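Local atomic coordinates of putative uncharacterized protein (Chaetomium thermophilum, PDB entry 5NNP), a protein that is of uncertain function but, as a HYPK-like protein represented here by its UBA domain, probably associates with the ribosome-bound N-terminal acetyltransferase NatA. Residues K22-A25 / T26-L29. Sequence-based numbering, arbitrary orientation.
Sequences KAKA and TELL
In helix 22-30, the second of the three helices of a UBA domain, two successive turns, 22-25 and 26-29, meet where K22 touches T26 and K24 touches E27. Four i to i+4 backbone bonds hold the turns together: T26 N to K22 O, E27 N to A23 O (3.0 Å), L28 N to K24 O (2.9 Å) and L29 N to A25 O. The first carbonyl is gripped twice. Besides T26 N at 3.1 Å, the hydroxyl T26 OG1 donates to K22 O at 3.0 Å, and the two donors come from opposite faces of the carbonyl plane. A chi1 of -71° places OG1 beside its own backbone N and turns it back toward the preceding turn, while CG2 lies anti to that N. A valine in place of T26 would probably cost K22 O its hydroxyl donor, leaving the T26 N bond to hold this carbonyl to the next turn. T26 and L29 also touch V11 of helix 8-18, whereas L28 touches A39 and Y43 of helix 36-43, so the helix packs against both of its neighbours. On the exposed surface, K24 and E27 run side by side in the same direction. The lysine chain bends at chi2 (-60°), bringing its aliphatic part alongside the carboxylate, with K24 CD 3.4 Å from E27 OE1; the same oxygen takes a weak salt-bridge hydrogen bond from K24 NZ at 3.3 Å.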
loop_
_atom_site.group_PDB
_atom_site.type_symbol
_atom_site.label_atom_id
_atom_site.label_comp_id
_atom_site.label_asym_id
_atom_site.label_seq_id
_atom_site.Cartn_x
_atom_site.Cartn_y
_atom_site.Cartn_z
ATOM N N LYS C 22 -29.063 -12.306 -8.732
ATOM C CA LYS C 22 -30.027 -12.388 -9.827
ATOM C C LYS C 22 -29.702 -11.314 -10.877
ATOM O O LYS C 22 -29.846 -11.550 -12.077
ATOM C CB LYS C 22 -31.467 -12.241 -9.306
ATOM C CG LYS C 22 -32.519 -12.876 -10.202
ATOM C CD LYS C 22 -33.941 -12.649 -9.697
ATOM C CE LYS C 22 -34.991 -13.046 -10.750
ATOM N NZ LYS C 22 -36.408 -12.775 -10.318
ATOM N N ALA C 23 -29.224 -10.154 -10.424
ATOM C CA ALA C 23 -28.849 -9.077 -11.339
ATOM C C ALA C 23 -27.670 -9.468 -12.235
ATOM O O ALA C 23 -27.739 -9.323 -13.452
ATOM C CB ALA C 23 -28.514 -7.830 -10.567
ATOM N N LYS C 24 -26.593 -9.960 -11.631
ATOM C CA LYS C 24 -25.397 -10.329 -12.385
ATOM C C LYS C 24 -25.606 -11.569 -13.255
ATOM O O LYS C 24 -25.003 -11.704 -14.314
ATOM C CB LYS C 24 -24.216 -10.562 -11.440
ATOM C CG LYS C 24 -23.704 -9.308 -10.754
ATOM C CD LYS C 24 -23.223 -8.288 -11.775
ATOM C CE LYS C 24 -22.630 -7.064 -11.107
ATOM N NZ LYS C 24 -22.318 -5.999 -12.099
ATOM N N ALA C 25 -26.452 -12.480 -12.804
ATOM C CA ALA C 25 -26.695 -13.691 -13.562
ATOM C C ALA C 25 -27.450 -13.328 -14.827
ATOM O O ALA C 25 -27.155 -13.826 -15.919
ATOM C CB ALA C 25 -27.466 -14.690 -12.737
ATOM N N THR C 26 -28.416 -12.431 -14.670
ATOM C CA THR C 26 -29.211 -11.955 -15.791
ATOM C C THR C 26 -28.364 -11.170 -16.786
ATOM O O THR C 26 -28.423 -11.392 -18.000
ATOM C CB THR C 26 -30.370 -11.079 -15.303
ATOM O OG1 THR C 26 -31.334 -11.908 -14.638
ATOM C CG2 THR C 26 -31.025 -10.351 -16.478
ATOM N N GLU C 27 -27.585 -10.241 -16.255
ATOM C CA GLU C 27 -26.673 -9.450 -17.053
ATOM C C GLU C 27 -25.736 -10.352 -17.863
ATOM O O GLU C 27 -25.508 -10.098 -19.044
ATOM C CB GLU C 27 -25.884 -8.513 -16.141
ATOM C CG GLU C 27 -24.905 -7.623 -16.849
ATOM C CD GLU C 27 -23.971 -6.923 -15.880
ATOM O OE1 GLU C 27 -24.265 -6.921 -14.661
ATOM O OE2 GLU C 27 -22.942 -6.385 -16.342
ATOM N N LEU C 28 -25.210 -11.407 -17.235
ATOM C CA LEU C 28 -24.286 -12.317 -17.911
ATOM C C LEU C 28 -25.019 -13.026 -19.031
ATOM O O LEU C 28 -24.514 -13.130 -20.147
ATOM C CB LEU C 28 -23.673 -13.336 -16.937
ATOM C CG LEU C 28 -22.782 -14.456 -17.525
ATOM C CD1 LEU C 28 -21.599 -13.883 -18.267
ATOM C CD2 LEU C 28 -22.291 -15.457 -16.466
ATOM N N LEU C 29 -26.214 -13.515 -18.723
ATOM C CA LEU C 29 -27.065 -14.144 -19.723
ATOM C C LEU C 29 -27.410 -13.197 -20.867
ATOM O O LEU C 29 -27.418 -13.605 -22.032
ATOM C CB LEU C 29 -28.344 -14.652 -19.080
ATOM C CG LEU C 29 -28.219 -16.018 -18.419
ATOM C CD1 LEU C 29 -29.408 -16.310 -17.502
ATOM C CD2 LEU C 29 -28.067 -17.077 -19.499
#